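Local coordinates for deoxy-D-mannose-octulosonate 8-phosphate phosphatase (Haemophilus influenzae Rd, PDB 1K1E), which hydrolyses 3-deoxy-D-manno-octulosonate 8-phosphate to KDO and inorganic phosphate, a magnesium-dependent step in lipopolysaccharide biosynthesis carried out by a homotetramer, at residues G106-D111 against P128-N133; C118-A123 against V135-S140; A32-H37 against R60-L65; V54-G59 against L72-F77. All coordinates share one frame; numbering follows the deposited sequence.

Contact 1. Residues G106-D111 against P128-N133. With CO (cobalt (II) ion), chain M.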
loop_
_atom_site.group_PDB
_atom_site.type_symbol
_atom_site.label_atom_id
_atom_site.label_comp_id
_atom_site.label_asym_id
_atom_site.label_seq_id
_atom_site.Cartn_x
_atom_site.Cartn_y
_atom_site.Cartn_z
ATOM N N GLY A 106 -9.820 -4.572 -17.539
ATOM C CA GLY A 106 -10.741 -4.342 -16.434
ATOM C C GLY A 106 -10.414 -5.284 -15.310
ATOM O O GLY A 106 -9.462 -6.086 -15.412
ATOM N N ASP A 107 -11.162 -5.137 -14.232
ATOM C CA ASP A 107 -10.906 -5.994 -13.042
ATOM C C ASP A 107 -12.151 -6.601 -12.400
ATOM O O ASP A 107 -12.004 -7.406 -11.485
ATOM C CB ASP A 107 -10.239 -5.206 -11.925
ATOM C CG ASP A 107 -11.169 -4.158 -11.303
ATOM O OD1 ASP A 107 -11.324 -4.082 -10.066
ATOM O OD2 ASP A 107 -11.766 -3.381 -12.053
ATOM N N ASP A 108 -13.337 -6.163 -12.805
ATOM C CA ASP A 108 -14.542 -6.655 -12.097
ATOM C C ASP A 108 -15.753 -6.920 -12.960
ATOM O O ASP A 108 -15.709 -6.730 -14.198
ATOM C CB ASP A 108 -14.903 -5.639 -10.954
ATOM C CG ASP A 108 -15.609 -6.293 -9.760
ATOM O OD1 ASP A 108 -15.920 -5.534 -8.794
ATOM O OD2 ASP A 108 -15.804 -7.545 -9.782
ATOM N N SER A 109 -16.837 -7.356 -12.298
ATOM C CA SER A 109 -18.079 -7.719 -12.992
ATOM C C SER A 109 -18.579 -6.644 -13.918
ATOM O O SER A 109 -19.064 -6.966 -15.023
ATOM C CB SER A 109 -19.175 -8.087 -11.968
ATOM O OG SER A 109 -18.670 -9.151 -11.137
ATOM N N VAL A 110 -18.467 -5.391 -13.476
ATOM C CA VAL A 110 -18.916 -4.248 -14.278
ATOM C C VAL A 110 -18.226 -4.259 -15.632
ATOM O O VAL A 110 -18.780 -3.745 -16.575
ATOM C CB VAL A 110 -18.570 -2.850 -13.593
ATOM C CG1 VAL A 110 -19.462 -1.698 -14.178
ATOM C CG2 VAL A 110 -18.772 -2.923 -12.057
ATOM N N ASP A 111 -17.019 -4.815 -15.738
ATOM C CA ASP A 111 -16.330 -4.782 -17.024
ATOM C C ASP A 111 -16.676 -5.943 -17.961
ATOM O O ASP A 111 -16.259 -5.944 -19.126
ATOM C CB ASP A 111 -14.826 -4.775 -16.775
ATOM C CG ASP A 111 -14.423 -3.697 -15.831
ATOM O OD1 ASP A 111 -14.713 -2.541 -16.162
ATOM O OD2 ASP A 111 -13.850 -3.971 -14.757
ATOM N N PRO A 128 -11.190 -11.282 -10.106
ATOM C CA PRO A 128 -11.701 -12.616 -9.737
ATOM C C PRO A 128 -11.734 -13.550 -10.869
ATOM O O PRO A 128 -11.700 -13.159 -12.046
ATOM C CB PRO A 128 -13.108 -12.346 -9.209
ATOM C CG PRO A 128 -13.506 -11.050 -9.948
ATOM C CD PRO A 128 -12.224 -10.247 -9.996
ATOM N N ILE A 129 -11.887 -14.814 -10.497
ATOM C CA ILE A 129 -11.873 -15.879 -11.469
ATOM C C ILE A 129 -12.817 -15.682 -12.617
ATOM O O ILE A 129 -12.471 -15.930 -13.777
ATOM C CB ILE A 129 -12.234 -17.160 -10.765
ATOM C CG1 ILE A 129 -11.231 -17.383 -9.624
ATOM C CG2 ILE A 129 -12.316 -18.302 -11.735
ATOM C CD1 ILE A 129 -9.988 -18.017 -10.102
ATOM N N TYR A 130 -14.010 -15.226 -12.298
ATOM C CA TYR A 130 -15.010 -15.044 -13.325
ATOM C C TYR A 130 -14.706 -13.934 -14.316
ATOM O O TYR A 130 -15.222 -13.951 -15.425
ATOM C CB TYR A 130 -16.422 -14.891 -12.710
ATOM C CG TYR A 130 -16.495 -14.006 -11.493
ATOM C CD1 TYR A 130 -16.659 -12.636 -11.622
ATOM C CD2 TYR A 130 -16.368 -14.536 -10.221
ATOM C CE1 TYR A 130 -16.707 -11.817 -10.516
ATOM C CE2 TYR A 130 -16.420 -13.699 -9.089
ATOM C CZ TYR A 130 -16.590 -12.361 -9.254
ATOM O OH TYR A 130 -16.666 -11.565 -8.156
ATOM N N VAL A 131 -13.856 -13.001 -13.923
ATOM C CA VAL A 131 -13.424 -11.933 -14.817
ATOM C C VAL A 131 -12.218 -12.504 -15.618
ATOM O O VAL A 131 -12.106 -12.369 -16.861
ATOM C CB VAL A 131 -12.972 -10.721 -13.958
ATOM C CG1 VAL A 131 -12.046 -9.829 -14.779
ATOM C CG2 VAL A 131 -14.216 -9.956 -13.456
ATOM N N LYS A 132 -11.329 -13.203 -14.920
ATOM C CA LYS A 132 -10.164 -13.782 -15.594
ATOM C C LYS A 132 -10.572 -14.746 -16.677
ATOM O O LYS A 132 -9.950 -14.792 -17.756
ATOM C CB LYS A 132 -9.282 -14.524 -14.568
ATOM C CG LYS A 132 -8.475 -13.534 -13.760
ATOM C CD LYS A 132 -7.509 -14.346 -12.847
ATOM C CE LYS A 132 -6.493 -13.503 -12.182
ATOM N NZ LYS A 132 -5.609 -14.339 -11.271
ATOM N N ASN A 133 -11.623 -15.529 -16.405
ATOM C CA ASN A 133 -12.064 -16.529 -17.405
ATOM C C ASN A 133 -12.676 -15.892 -18.640
ATOM O O ASN A 133 -12.690 -16.456 -19.737
ATOM C CB ASN A 133 -13.098 -17.454 -16.790
ATOM C CG ASN A 133 -13.177 -18.803 -17.544
ATOM O OD1 ASN A 133 -14.254 -19.278 -17.926
ATOM N ND2 ASN A 133 -12.060 -19.351 -17.797
HETATM CO CO CO M . -12.658 -1.571 -11.806
HETATM O O HOH W 1 -13.102 -2.064 -9.821
HETATM O O HOH W 2 -14.939 -9.247 -7.783
HETATM O O HOH W 3 -14.479 -2.266 -12.665
HETATM O O HOH W 4 -13.506 0.439 -11.758
#
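Pro128, at the N-cap position of helix 129-132, brings its CD to 3.2 Å from Asp107 O. That carbonyl is buried with no hydrogen-bond partner in the model. A proline suits the N-cap well, since a missing N-H costs nothing there, and its carbonyl O accepts from both Val131 N and Lys132 N. Tyr130 follows, its ring covered on one face by Pro128 CB. Ser109 OG comes to 3.4 Å from Tyr130 CE1, obliquely to the ring, while its polar partner is Phe165 O of the second subunit. Water 2 donates to both Asp108 OD2 and Tyr130 OH, at 2.8 and 2.9 Å; Asp108 OD2 also forms a salt bridge with Arg149, and Tyr130 OH a hydrogen bond with Asp153, both of the second subunit. Val131 points at the loop: its CG2, anti to the carbonyl carbon, rests 3.4 Å from Asp108 C, and the short branched valine lets this methyl lie directly on the Asp108 backbone. Asp111 OD2 takes Asp108 N (3.0 Å, 165°) on its anti lone pair and Asp107 N from above the carboxylate plane. Asp107 OD2 binds cobalt at 2.0 Å, with Asp14 OD2, the backbone O of Asp16 and three waters, and its OD1 pairs with Arg39 of the second subunit. Asp111 thus shapes the metal-binding loop from the second shell, consistent with an active site completed across the interface.

Contact 2. Residues C118-A123 against V135-S140. With HG (mercury (II) ion), chain N.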
loop_
_atom_site.group_PDB
_atom_site.type_symbol
_atom_site.label_atom_id
_atom_site.label_comp_id
_atom_site.label_asym_id
_atom_site.label_seq_id
_atom_site.Cartn_x
_atom_site.Cartn_y
_atom_site.Cartn_z
ATOM N N CYS A 118 -15.379 -5.196 -26.701
ATOM C CA CYS A 118 -14.057 -5.000 -27.368
ATOM C C CYS A 118 -13.555 -6.252 -28.091
ATOM O O CYS A 118 -13.968 -7.351 -27.799
ATOM C CB CYS A 118 -12.973 -4.576 -26.374
ATOM S SG CYS A 118 -12.901 -2.816 -25.973
ATOM N N GLY A 119 -12.631 -6.054 -29.014
ATOM C CA GLY A 119 -12.069 -7.156 -29.763
ATOM C C GLY A 119 -11.071 -7.962 -28.950
ATOM O O GLY A 119 -10.970 -9.152 -29.141
ATOM N N THR A 120 -10.361 -7.314 -28.035
ATOM C CA THR A 120 -9.343 -7.971 -27.201
ATOM C C THR A 120 -9.578 -7.486 -25.780
ATOM O O THR A 120 -9.951 -6.323 -25.587
ATOM C CB THR A 120 -7.924 -7.498 -27.643
ATOM O OG1 THR A 120 -7.718 -7.884 -29.012
ATOM C CG2 THR A 120 -6.833 -8.070 -26.779
ATOM N N SER A 121 -9.367 -8.351 -24.798
ATOM C CA SER A 121 -9.590 -7.947 -23.412
ATOM C C SER A 121 -8.508 -8.536 -22.510
ATOM O O SER A 121 -8.054 -9.657 -22.714
ATOM C CB SER A 121 -10.959 -8.459 -22.954
ATOM O OG SER A 121 -11.061 -9.854 -23.214
ATOM N N PHE A 122 -8.189 -7.781 -21.463
ATOM C CA PHE A 122 -7.193 -8.110 -20.471
ATOM C C PHE A 122 -7.750 -7.953 -19.080
ATOM O O PHE A 122 -8.523 -7.031 -18.823
ATOM C CB PHE A 122 -6.048 -7.114 -20.544
ATOM C CG PHE A 122 -5.247 -7.197 -21.837
ATOM C CD1 PHE A 122 -5.697 -6.542 -22.982
ATOM C CD2 PHE A 122 -4.046 -7.879 -21.892
ATOM C CE1 PHE A 122 -4.977 -6.566 -24.147
ATOM C CE2 PHE A 122 -3.286 -7.902 -23.097
ATOM C CZ PHE A 122 -3.766 -7.240 -24.226
ATOM N N ALA A 123 -7.336 -8.845 -18.181
ATOM C CA ALA A 123 -7.766 -8.705 -16.788
ATOM C C ALA A 123 -6.512 -8.575 -15.975
ATOM O O ALA A 123 -5.506 -9.245 -16.280
ATOM C CB ALA A 123 -8.577 -9.970 -16.328
ATOM N N VAL A 135 -11.698 -12.892 -20.162
ATOM C CA VAL A 135 -10.859 -12.060 -21.052
ATOM C C VAL A 135 -9.953 -12.915 -21.924
ATOM O O VAL A 135 -9.839 -14.132 -21.716
ATOM C CB VAL A 135 -9.931 -11.181 -20.232
ATOM C CG1 VAL A 135 -10.715 -10.258 -19.287
ATOM C CG2 VAL A 135 -8.999 -12.099 -19.405
ATOM N N ASP A 136 -9.288 -12.279 -22.879
ATOM C CA ASP A 136 -8.364 -12.964 -23.774
ATOM C C ASP A 136 -7.033 -13.213 -23.110
ATOM O O ASP A 136 -6.402 -14.255 -23.323
ATOM C CB ASP A 136 -8.158 -12.139 -25.043
ATOM C CG ASP A 136 -9.421 -12.046 -25.862
ATOM O OD1 ASP A 136 -9.860 -10.915 -26.244
ATOM O OD2 ASP A 136 -10.009 -13.119 -26.084
ATOM N N HIS A 137 -6.619 -12.275 -22.268
ATOM C CA HIS A 137 -5.323 -12.394 -21.664
ATOM C C HIS A 137 -5.324 -11.982 -20.200
ATOM O O HIS A 137 -5.694 -10.858 -19.856
ATOM C CB HIS A 137 -4.348 -11.505 -22.463
ATOM C CG HIS A 137 -4.530 -11.556 -23.965
ATOM N ND1 HIS A 137 -4.026 -12.574 -24.753
ATOM C CD2 HIS A 137 -5.076 -10.658 -24.829
ATOM C CE1 HIS A 137 -4.242 -12.298 -26.032
ATOM N NE2 HIS A 137 -4.874 -11.139 -26.105
ATOM N N VAL A 138 -4.889 -12.873 -19.324
ATOM C CA VAL A 138 -4.806 -12.510 -17.920
ATOM C C VAL A 138 -3.411 -12.017 -17.656
ATOM O O VAL A 138 -2.454 -12.749 -17.884
ATOM C CB VAL A 138 -5.135 -13.723 -17.018
ATOM C CG1 VAL A 138 -4.926 -13.347 -15.505
ATOM C CG2 VAL A 138 -6.601 -14.132 -17.258
ATOM N N LEU A 139 -3.264 -10.776 -17.174
ATOM C CA LEU A 139 -1.934 -10.245 -16.936
ATOM C C LEU A 139 -1.365 -10.798 -15.625
ATOM O O LEU A 139 -2.131 -11.240 -14.755
ATOM C CB LEU A 139 -2.035 -8.717 -16.815
ATOM C CG LEU A 139 -2.610 -8.120 -18.124
ATOM C CD1 LEU A 139 -3.176 -6.710 -17.770
ATOM C CD2 LEU A 139 -1.475 -7.996 -19.137
ATOM N N SER A 140 -0.036 -10.707 -15.475
ATOM C CA SER A 140 0.619 -11.189 -14.255
ATOM C C SER A 140 0.701 -10.137 -13.161
ATOM O O SER A 140 0.960 -10.482 -12.014
ATOM C CB SER A 140 2.032 -11.726 -14.594
ATOM O OG SER A 140 2.976 -10.682 -14.868
HETATM HG HG HG N . -14.757 -2.249 -24.809
#
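Ser121 O is gripped by two successive N-H groups, Asp136 N at 2.9 Å and His137 N at 3.0 Å, the first from above the carbonyl plane and the second nearly along the C=O axis. Asp136 N also reaches Ser121 OG, which chi1 of 52° sets between its own backbone N and carbonyl carbon. In return Asp136 OD1 accepts from Ser121 N, so a short serine and a short acid join the start of strand 120-123 to the residue before strand 137-138. Farther on the pairing is regular and parallel: Ala123 N bonds to His137 O, and Leu139 N meets Ala123 O at 2.9 Å and 169°. On one face of the sheet His137 CD2 lies over the rim of the Phe122 ring, the two ring planes inclined at 36°, while Thr120 CG2 touches the imidazole at its edge, in plane. On the other face the small Ala123 CB takes both methyls of Val135, with CG1 at 3.7 Å. Cys118 binds mercury together with Cys88 and Ala114. With helix 129-132 the two strands form a beta-alpha-beta unit at the sheet edge; Phe122 and Leu139 pack on helix 147-158, Ser121 and Val135 on helix 112-117.

Contact 3. Residues A32-H37 against R60-L65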
loop_
_atom_site.group_PDB
_atom_site.type_symbol
_atom_site.label_atom_id
_atom_site.label_comp_id
_atom_site.label_asym_id
_atom_site.label_seq_id
_atom_site.Cartn_x
_atom_site.Cartn_y
_atom_site.Cartn_z
ATOM N N ALA A 32 -10.776 11.307 -1.583
ATOM C CA ALA A 32 -9.933 12.468 -1.358
ATOM C C ALA A 32 -8.638 12.378 -2.093
ATOM O O ALA A 32 -8.015 13.386 -2.356
ATOM C CB ALA A 32 -9.668 12.628 0.121
ATOM N N ILE A 33 -8.228 11.163 -2.410
ATOM C CA ILE A 33 -6.978 10.879 -3.094
ATOM C C ILE A 33 -7.277 9.694 -4.001
ATOM O O ILE A 33 -8.092 8.810 -3.640
ATOM C CB ILE A 33 -5.876 10.402 -2.072
ATOM C CG1 ILE A 33 -5.377 11.567 -1.213
ATOM C CG2 ILE A 33 -4.637 9.793 -2.818
ATOM C CD1 ILE A 33 -4.658 11.055 -0.012
ATOM N N LYS A 34 -6.745 9.770 -5.203
ATOM C CA LYS A 34 -6.752 8.637 -6.120
ATOM C C LYS A 34 -5.304 8.305 -6.385
ATOM O O LYS A 34 -4.507 9.186 -6.710
ATOM C CB LYS A 34 -7.507 8.915 -7.418
ATOM C CG LYS A 34 -8.984 9.083 -7.138
ATOM C CD LYS A 34 -9.805 9.054 -8.446
ATOM C CE LYS A 34 -9.873 7.592 -8.948
ATOM N NZ LYS A 34 -10.625 6.622 -7.984
ATOM N N SER A 35 -4.945 7.026 -6.310
ATOM C CA SER A 35 -3.550 6.685 -6.440
ATOM C C SER A 35 -3.262 5.931 -7.730
ATOM O O SER A 35 -3.679 4.780 -7.851
ATOM C CB SER A 35 -3.161 5.849 -5.219
ATOM O OG SER A 35 -3.465 6.583 -4.020
ATOM N N PHE A 36 -2.515 6.543 -8.638
ATOM C CA PHE A 36 -2.222 5.911 -9.956
ATOM C C PHE A 36 -0.818 5.362 -9.938
ATOM O O PHE A 36 -0.157 5.414 -8.882
ATOM C CB PHE A 36 -2.395 6.971 -11.035
ATOM C CG PHE A 36 -3.774 7.519 -11.081
ATOM C CD1 PHE A 36 -4.094 8.727 -10.444
ATOM C CD2 PHE A 36 -4.792 6.789 -11.697
ATOM C CE1 PHE A 36 -5.419 9.199 -10.422
ATOM C CE2 PHE A 36 -6.133 7.284 -11.665
ATOM C CZ PHE A 36 -6.426 8.470 -11.030
ATOM N N HIS A 37 -0.339 4.808 -11.049
ATOM C CA HIS A 37 1.010 4.255 -11.035
ATOM C C HIS A 37 1.808 4.923 -12.123
ATOM O O HIS A 37 1.350 5.021 -13.280
ATOM C CB HIS A 37 0.959 2.730 -11.207
ATOM C CG HIS A 37 2.284 2.083 -11.024
ATOM N ND1 HIS A 37 2.600 1.304 -9.927
ATOM C CD2 HIS A 37 3.411 2.148 -11.785
ATOM C CE1 HIS A 37 3.867 0.905 -10.023
ATOM N NE2 HIS A 37 4.373 1.400 -11.139
ATOM N N ARG A 60 -17.468 6.287 -12.179
ATOM C CA ARG A 60 -17.395 7.393 -11.236
ATOM C C ARG A 60 -16.753 8.575 -11.951
ATOM O O ARG A 60 -15.998 8.400 -12.893
ATOM C CB ARG A 60 -16.535 6.973 -9.998
ATOM C CG ARG A 60 -17.203 5.914 -9.066
ATOM C CD ARG A 60 -16.270 5.365 -7.936
ATOM N NE ARG A 60 -16.095 6.333 -6.844
ATOM C CZ ARG A 60 -16.862 6.385 -5.743
ATOM N NH1 ARG A 60 -17.860 5.495 -5.594
ATOM N NH2 ARG A 60 -16.659 7.331 -4.803
ATOM N N ASP A 61 -17.094 9.780 -11.534
ATOM C CA ASP A 61 -16.509 10.991 -12.118
ATOM C C ASP A 61 -15.971 11.822 -10.955
ATOM O O ASP A 61 -16.640 11.957 -9.958
ATOM C CB ASP A 61 -17.615 11.791 -12.825
ATOM C CG ASP A 61 -17.067 12.908 -13.737
ATOM O OD1 ASP A 61 -17.867 13.521 -14.501
ATOM O OD2 ASP A 61 -15.849 13.182 -13.724
ATOM N N SER A 62 -14.752 12.337 -11.049
ATOM C CA SER A 62 -14.271 13.192 -9.981
ATOM C C SER A 62 -13.271 14.134 -10.578
ATOM O O SER A 62 -12.669 13.868 -11.599
ATOM C CB SER A 62 -13.616 12.407 -8.848
ATOM O OG SER A 62 -12.277 12.117 -9.159
ATOM N N PRO A 63 -13.075 15.275 -9.923
ATOM C CA PRO A 63 -12.122 16.228 -10.448
ATOM C C PRO A 63 -10.712 15.659 -10.237
ATOM O O PRO A 63 -9.768 16.081 -10.910
ATOM C CB PRO A 63 -12.465 17.510 -9.649
ATOM C CG PRO A 63 -13.046 17.005 -8.418
ATOM C CD PRO A 63 -13.866 15.851 -8.818
ATOM N N ILE A 64 -10.572 14.677 -9.342
ATOM C CA ILE A 64 -9.244 14.025 -9.174
ATOM C C ILE A 64 -8.953 13.210 -10.438
ATOM O O ILE A 64 -7.907 13.309 -11.038
ATOM C CB ILE A 64 -9.199 13.077 -7.958
ATOM C CG1 ILE A 64 -9.543 13.851 -6.690
ATOM C CG2 ILE A 64 -7.773 12.487 -7.872
ATOM C CD1 ILE A 64 -9.670 13.013 -5.404
ATOM N N LEU A 65 -9.887 12.362 -10.812
ATOM C CA LEU A 65 -9.720 11.592 -12.032
ATOM C C LEU A 65 -9.538 12.499 -13.251
ATOM O O LEU A 65 -8.750 12.218 -14.119
ATOM C CB LEU A 65 -10.925 10.614 -12.200
ATOM C CG LEU A 65 -10.772 9.698 -13.428
ATOM C CD1 LEU A 65 -9.449 8.911 -13.489
ATOM C CD2 LEU A 65 -11.909 8.723 -13.400
#
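Lys34 lies across Ile64, where strand 30-37 of the beta-hairpin flap that follows the first strand of the HAD fold packs on the first turn of helix 63-72. From its base outward, Lys34 CB rests 3.6 Å from Ile64 CG2, CG touches the same methyl, and CD is 4.0 Å from both Ile64 CG2 and Ser62 OG. A chi3 of 75° turns CE aside and chi4 of 64° sets NZ, which forms salt bridges with Glu31 and Asp16. A lysine suits this place because its long apolar stem can cover an isoleucine while its charge is met by acids; with Arg60 NE 5.6 Å from Lys34 NZ, those acids probably offset like charges. Glu31 also pairs with Arg60, thought by similarity to bind substrate. The other branch of Ile64 sets CD1 3.5 Å from Ala32 O. Phe36 meets Leu65, the side chains crossing at about a right angle with Phe36 CZ 3.9 Å from Leu65 CD1. The strand pairs antiparallel with a strand of the third subunit, so the small sheet continues across that interface. Near Lys34 CD, the N-cap serine secures the helix start: Ser62 OG accepts from Leu65 N at 2.9 Å and 177°.

Contact 4. Residues V54-G59 against L72-F77. With SO4 (sulfate ion), chain O.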
loop_
_atom_site.group_PDB
_atom_site.type_symbol
_atom_site.label_atom_id
_atom_site.label_comp_id
_atom_site.label_asym_id
_atom_site.label_seq_id
_atom_site.Cartn_x
_atom_site.Cartn_y
_atom_site.Cartn_z
ATOM N N VAL A 54 -5.740 6.224 -26.335
ATOM C CA VAL A 54 -6.123 5.647 -25.048
ATOM C C VAL A 54 -7.372 6.368 -24.512
ATOM O O VAL A 54 -7.475 7.580 -24.587
ATOM C CB VAL A 54 -4.980 5.733 -24.041
ATOM C CG1 VAL A 54 -5.456 5.236 -22.685
ATOM C CG2 VAL A 54 -3.721 4.946 -24.608
ATOM N N ALA A 55 -8.324 5.612 -23.986
ATOM C CA ALA A 55 -9.534 6.187 -23.385
ATOM C C ALA A 55 -9.716 5.602 -21.972
ATOM O O ALA A 55 -9.235 4.486 -21.688
ATOM C CB ALA A 55 -10.775 5.877 -24.227
ATOM N N VAL A 56 -10.376 6.388 -21.116
ATOM C CA VAL A 56 -10.663 5.988 -19.738
ATOM C C VAL A 56 -12.176 5.840 -19.619
ATOM O O VAL A 56 -12.928 6.676 -20.106
ATOM C CB VAL A 56 -10.150 7.093 -18.779
ATOM C CG1 VAL A 56 -10.694 6.876 -17.334
ATOM C CG2 VAL A 56 -8.620 7.137 -18.860
ATOM N N LEU A 57 -12.618 4.788 -18.928
ATOM C CA LEU A 57 -14.034 4.515 -18.755
ATOM C C LEU A 57 -14.180 4.266 -17.252
ATOM O O LEU A 57 -13.500 3.419 -16.724
ATOM C CB LEU A 57 -14.382 3.256 -19.537
ATOM C CG LEU A 57 -15.727 3.104 -20.244
ATOM C CD1 LEU A 57 -15.990 1.641 -20.363
ATOM C CD2 LEU A 57 -16.886 3.765 -19.501
ATOM N N SER A 58 -15.012 5.020 -16.563
ATOM C CA SER A 58 -15.176 4.774 -15.133
ATOM C C SER A 58 -16.626 5.045 -14.782
ATOM O O SER A 58 -17.239 5.948 -15.361
ATOM C CB SER A 58 -14.290 5.731 -14.314
ATOM O OG SER A 58 -14.538 5.551 -12.942
ATOM N N GLY A 59 -17.177 4.255 -13.861
ATOM C CA GLY A 59 -18.540 4.481 -13.419
ATOM C C GLY A 59 -18.611 5.662 -12.445
ATOM O O GLY A 59 -19.692 6.042 -11.966
ATOM N N LEU A 72 -2.184 13.270 -18.268
ATOM C CA LEU A 72 -1.788 12.259 -19.218
ATOM C C LEU A 72 -2.002 12.605 -20.682
ATOM O O LEU A 72 -1.511 11.913 -21.544
ATOM C CB LEU A 72 -2.511 10.966 -18.900
ATOM C CG LEU A 72 -2.045 10.284 -17.609
ATOM C CD1 LEU A 72 -2.962 9.138 -17.319
ATOM C CD2 LEU A 72 -0.624 9.841 -17.692
ATOM N N GLY A 73 -2.747 13.669 -20.939
ATOM C CA GLY A 73 -3.027 14.098 -22.303
ATOM C C GLY A 73 -4.114 13.252 -22.947
ATOM O O GLY A 73 -4.240 13.198 -24.178
ATOM N N ILE A 74 -4.903 12.595 -22.108
ATOM C CA ILE A 74 -5.982 11.721 -22.601
ATOM C C ILE A 74 -7.148 12.612 -22.960
ATOM O O ILE A 74 -7.563 13.419 -22.128
ATOM C CB ILE A 74 -6.378 10.694 -21.490
ATOM C CG1 ILE A 74 -5.258 9.656 -21.334
ATOM C CG2 ILE A 74 -7.664 10.057 -21.776
ATOM C CD1 ILE A 74 -5.592 8.521 -20.315
ATOM N N LYS A 75 -7.682 12.525 -24.186
ATOM C CA LYS A 75 -8.823 13.392 -24.507
ATOM C C LYS A 75 -10.159 12.662 -24.560
ATOM O O LYS A 75 -11.206 13.281 -24.527
ATOM C CB LYS A 75 -8.641 14.064 -25.874
ATOM C CG LYS A 75 -9.798 14.997 -26.230
ATOM C CD LYS A 75 -10.254 14.922 -27.731
ATOM C CE LYS A 75 -11.820 15.225 -27.824
ATOM N NZ LYS A 75 -12.424 14.929 -29.152
ATOM N N LEU A 76 -10.105 11.334 -24.663
ATOM C CA LEU A 76 -11.278 10.478 -24.772
ATOM C C LEU A 76 -11.609 9.787 -23.459
ATOM O O LEU A 76 -10.796 9.028 -22.974
ATOM C CB LEU A 76 -10.976 9.385 -25.813
ATOM C CG LEU A 76 -10.584 9.850 -27.232
ATOM C CD1 LEU A 76 -10.491 8.652 -28.151
ATOM C CD2 LEU A 76 -11.614 10.848 -27.758
ATOM N N PHE A 77 -12.789 10.026 -22.905
ATOM C CA PHE A 77 -13.145 9.386 -21.653
ATOM C C PHE A 77 -14.649 9.428 -21.513
ATOM O O PHE A 77 -15.317 10.279 -22.077
ATOM C CB PHE A 77 -12.530 10.122 -20.448
ATOM C CG PHE A 77 -12.721 11.580 -20.493
ATOM C CD1 PHE A 77 -13.838 12.161 -19.928
ATOM C CD2 PHE A 77 -11.732 12.379 -21.041
ATOM C CE1 PHE A 77 -13.966 13.553 -19.883
ATOM C CE2 PHE A 77 -11.852 13.786 -21.006
ATOM C CZ PHE A 77 -12.979 14.346 -20.418
HETATM S S SO4 O . -16.664 0.986 -12.257
HETATM O O1 SO4 O . -16.573 -0.245 -13.047
HETATM O O2 SO4 O . -16.148 0.666 -10.893
HETATM O O3 SO4 O . -18.041 1.442 -12.152
HETATM O O4 SO4 O . -15.835 1.976 -12.990
HETATM O O HOH W 5 -7.507 10.003 -25.682
#
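Strands 53-58 and 76-79 run parallel here, joined by a rather long hydrogen bond from Val56 N to Leu76 O, 3.3 Å and 153°, with Leu76 O also 3.1 Å from Ala55 CA in a CA-H...O contact. Where Val54 and Lys75 stand too far apart to pair directly, water 5 bridges them, donating to Val54 O (2.7 Å) and accepting from Lys75 N. Ile74 packs against two valines: its CD1 lies 3.6 Å from Val56 CG2, the two side chains crossing at about a right angle, and 4.1 Å from Val54 CG1. Beta-branched valines suit the extended strand, and Ile74, from the loop before strand 76-79, is long enough to reach both. On the opposite face Ala55 CB meets Leu76 CB at 3.9 Å, a small residue against a larger one. Phe77 touches Val56 with CB, but its ring leads away toward helix 63-72. Past the paired region, Gly59 N donates to O4 of a sulfate at 2.8 Å, an ion probably from the crystallisation liquor. The whole is a beta-alpha-beta unit at the sheet edge: helix 63-72 connects the two strands, helix 38-49 covers Val54 and Ile74, and Leu57 and Leu76 face helix 84-95.

Overall arrangement
Contacts 2 and 4 join the outermost strand pairs at the two ends of one parallel sheet, their centres 18 Å apart on opposite sides of the chain's centre. Each belongs to a beta-alpha-beta unit: contact 3 involves the helix connecting the strands of contact 4, and contact 1 the helix connecting those of contact 2. Their segments therefore alternate along the chain, contacts 3 and 4 coming first. Within each pair the contacts touch, through Leu65 and Ser58, and through Gly106 N and Phe122 O. Contacts 1 and 3, with centres 21 Å apart, both touch the second subunit, so the scaffold of the HAD domain bears metal and probable substrate residues close to tetramer interfaces.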